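Local coordinates for uncharacterized TetR family protein (Streptomyces coelicolor A3, PDB 3IUV) that is of unknown function but is probably a TetR-family DNA-binding regulator of transcription, at residues 78-86 / 134-142. Numbering follows the deposited sequence.
Sequences ALSDPEADL and ALLAARTDP
Arg139, in the last turn of helix 121-139, reaches into the loop 78-86 and plants its guanidinium among backbone carbonyls. Both terminal nitrogens settle on one acceptor, Ala84 O, which lies in the guanidinium plane: Arg139 NH2 is 3.2 Å from Ala84 O, nearly in line with that carbonyl, while its NH1, also 3.2 Å from Ala84 O, comes from above the carbonyl plane. Arg139 NH1 adds a weak but straight bond to Leu79 O at 3.5 Å (171° at the hydrogen). The group is sandwiched as well, with Leu86 CB over the centre of one face, 3.7 Å from Arg139 CZ, and Pro82 CA over the rim of the other. CG leaves anti to the backbone N (chi1 -160°), and bends at chi2 and chi3 bring the chain past Leu79 O into this slot.

The loop has its own ties. Asp81 O accepts from Ala84 N, closing a type I turn, and Asp81 OD1 takes Glu83 N at 2.8 Å in an Asx turn; Ser80 OG bonds to Pro77 O. Beside the polar cluster, Leu86 CD2 meets Thr140 CG2 at 3.6 Å, and Leu135 CD2 lies against Leu79 CB and the CA and CB of Ser80. Leu86 and Leu136 both continue onto Leu148 of helix 142-161. Here an arginine near a helix C-terminus grips Ala84 O, tying the end of helix 121-139 to the loop between helices 54-73 and 86-98 in the all-helical C-terminal domain of a TetR-family protein.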
loop_
_atom_site.group_PDB
_atom_site.type_symbol
_atom_site.label_atom_id
_atom_site.label_comp_id
_atom_site.label_asym_id
_atom_site.label_seq_id
_atom_site.Cartn_x
_atom_site.Cartn_y
_atom_site.Cartn_z
ATOM N N ALA A 78 -25.664 -4.204 8.404
ATOM C CA ALA A 78 -25.297 -4.663 9.745
ATOM C C ALA A 78 -24.093 -3.954 10.419
ATOM O O ALA A 78 -24.030 -3.880 11.654
ATOM C CB ALA A 78 -25.093 -6.189 9.738
ATOM N N LEU A 79 -23.141 -3.448 9.630
ATOM C CA LEU A 79 -21.964 -2.757 10.188
ATOM C C LEU A 79 -22.366 -1.612 11.096
ATOM O O LEU A 79 -21.703 -1.326 12.092
ATOM C CB LEU A 79 -21.074 -2.192 9.074
ATOM C CG LEU A 79 -20.339 -3.087 8.072
ATOM C CD1 LEU A 79 -19.820 -2.230 6.938
ATOM C CD2 LEU A 79 -19.200 -3.864 8.713
ATOM N N SER A 80 -23.453 -0.944 10.739
ATOM C CA SER A 80 -23.914 0.205 11.493
ATOM C C SER A 80 -24.854 -0.240 12.609
ATOM O O SER A 80 -25.282 0.567 13.449
ATOM C CB SER A 80 -24.621 1.169 10.556
ATOM O OG SER A 80 -25.307 0.432 9.558
ATOM N N ASP A 81 -25.167 -1.533 12.609
ATOM C CA ASP A 81 -26.017 -2.118 13.636
ATOM C C ASP A 81 -25.183 -2.581 14.844
ATOM O O ASP A 81 -24.358 -3.485 14.719
ATOM C CB ASP A 81 -26.834 -3.280 13.055
ATOM C CG ASP A 81 -27.679 -3.982 14.112
ATOM O OD1 ASP A 81 -27.715 -3.469 15.246
ATOM O OD2 ASP A 81 -28.300 -5.029 13.816
ATOM N N PRO A 82 -25.399 -1.945 16.012
ATOM C CA PRO A 82 -24.686 -2.239 17.265
ATOM C C PRO A 82 -24.974 -3.640 17.831
ATOM O O PRO A 82 -24.159 -4.178 18.592
ATOM C CB PRO A 82 -25.209 -1.168 18.236
ATOM C CG PRO A 82 -25.760 -0.084 17.371
ATOM C CD PRO A 82 -26.297 -0.781 16.150
ATOM N N GLU A 83 -26.117 -4.218 17.480
ATOM C CA GLU A 83 -26.416 -5.578 17.921
ATOM C C GLU A 83 -25.640 -6.602 17.096
ATOM O O GLU A 83 -25.459 -7.754 17.507
ATOM C CB GLU A 83 -27.919 -5.872 17.863
ATOM C CG GLU A 83 -28.750 -5.130 18.909
ATOM C CD GLU A 83 -28.260 -5.344 20.345
ATOM O OE1 GLU A 83 -28.362 -4.394 21.147
ATOM O OE2 GLU A 83 -27.784 -6.456 20.678
ATOM N N ALA A 84 -25.164 -6.165 15.934
ATOM C CA ALA A 84 -24.463 -7.054 15.027
ATOM C C ALA A 84 -22.974 -7.172 15.361
ATOM O O ALA A 84 -22.380 -6.250 15.919
ATOM C CB ALA A 84 -24.666 -6.596 13.604
ATOM N N ASP A 85 -22.388 -8.314 15.013
ATOM C CA ASP A 85 -20.987 -8.596 15.282
ATOM C C ASP A 85 -20.084 -7.785 14.368
ATOM O O ASP A 85 -19.894 -8.136 13.193
ATOM C CB ASP A 85 -20.709 -10.086 15.055
ATOM C CG ASP A 85 -19.236 -10.427 15.145
ATOM O OD1 ASP A 85 -18.502 -9.760 15.903
ATOM O OD2 ASP A 85 -18.808 -11.375 14.456
ATOM N N LEU A 86 -19.501 -6.719 14.914
ATOM C CA LEU A 86 -18.685 -5.812 14.120
ATOM C C LEU A 86 -17.528 -6.505 13.398
ATOM O O LEU A 86 -17.386 -6.374 12.183
ATOM C CB LEU A 86 -18.149 -4.673 14.982
ATOM C CG LEU A 86 -17.349 -3.714 14.095
ATOM C CD1 LEU A 86 -18.178 -3.398 12.833
ATOM C CD2 LEU A 86 -16.932 -2.435 14.840
ATOM N N ALA A 134 -15.909 7.072 8.927
ATOM C CA ALA A 134 -17.094 7.775 9.435
ATOM C C ALA A 134 -18.110 6.823 10.058
ATOM O O ALA A 134 -18.689 7.110 11.100
ATOM C CB ALA A 134 -17.743 8.566 8.333
ATOM N N LEU A 135 -18.323 5.685 9.410
ATOM C CA LEU A 135 -19.278 4.706 9.900
ATOM C C LEU A 135 -18.732 4.026 11.160
ATOM O O LEU A 135 -19.405 3.964 12.185
ATOM C CB LEU A 135 -19.555 3.693 8.797
ATOM C CG LEU A 135 -20.773 2.785 8.905
ATOM C CD1 LEU A 135 -20.985 2.068 7.574
ATOM C CD2 LEU A 135 -20.622 1.779 10.057
ATOM N N LEU A 136 -17.501 3.531 11.082
ATOM C CA LEU A 136 -16.852 2.902 12.225
ATOM C C LEU A 136 -16.749 3.833 13.450
ATOM O O LEU A 136 -16.980 3.417 14.586
ATOM C CB LEU A 136 -15.457 2.419 11.817
ATOM C CG LEU A 136 -15.265 0.940 11.485
ATOM C CD1 LEU A 136 -16.585 0.224 11.237
ATOM C CD2 LEU A 136 -14.307 0.799 10.297
ATOM N N ALA A 137 -16.369 5.084 13.221
ATOM C CA ALA A 137 -16.282 6.061 14.295
ATOM C C ALA A 137 -17.631 6.130 15.024
ATOM O O ALA A 137 -17.724 5.890 16.238
ATOM C CB ALA A 137 -15.898 7.438 13.726
ATOM N N ALA A 138 -18.680 6.456 14.275
ATOM C CA ALA A 138 -20.018 6.478 14.839
ATOM C C ALA A 138 -20.361 5.183 15.595
ATOM O O ALA A 138 -20.990 5.231 16.666
ATOM C CB ALA A 138 -21.044 6.751 13.748
ATOM N N ARG A 139 -19.940 4.035 15.052
ATOM C CA ARG A 139 -20.295 2.752 15.653
ATOM C C ARG A 139 -19.366 2.281 16.767
ATOM O O ARG A 139 -19.657 1.293 17.443
ATOM C CB ARG A 139 -20.435 1.640 14.612
ATOM C CG ARG A 139 -21.244 0.474 15.153
ATOM C CD ARG A 139 -20.439 -0.775 15.085
ATOM N NE ARG A 139 -20.609 -1.645 16.248
ATOM C CZ ARG A 139 -21.186 -2.836 16.182
ATOM N NH1 ARG A 139 -21.656 -3.256 15.011
ATOM N NH2 ARG A 139 -21.296 -3.601 17.266
ATOM N N THR A 140 -18.246 2.972 16.945
ATOM C CA THR A 140 -17.326 2.664 18.039
ATOM C C THR A 140 -16.816 3.957 18.649
ATOM O O THR A 140 -17.576 4.703 19.267
ATOM C CB THR A 140 -16.127 1.767 17.590
ATOM O OG1 THR A 140 -15.288 2.465 16.652
ATOM C CG2 THR A 140 -16.629 0.401 16.997
ATOM N N ASP A 141 -15.530 4.221 18.461
ATOM C CA ASP A 141 -14.921 5.473 18.886
ATOM C C ASP A 141 -13.872 5.803 17.840
ATOM O O ASP A 141 -13.505 4.937 17.046
ATOM C CB ASP A 141 -14.268 5.319 20.262
ATOM C CG ASP A 141 -13.022 4.473 20.213
ATOM O OD1 ASP A 141 -11.927 5.010 19.908
ATOM O OD2 ASP A 141 -13.148 3.268 20.483
ATOM N N PRO A 142 -13.371 7.048 17.847
ATOM C CA PRO A 142 -12.478 7.489 16.776
ATOM C C PRO A 142 -11.227 6.615 16.727
ATOM O O PRO A 142 -10.800 6.171 15.654
ATOM C CB PRO A 142 -12.111 8.928 17.186
ATOM C CG PRO A 142 -13.085 9.313 18.238
ATOM C CD PRO A 142 -13.463 8.047 18.928
#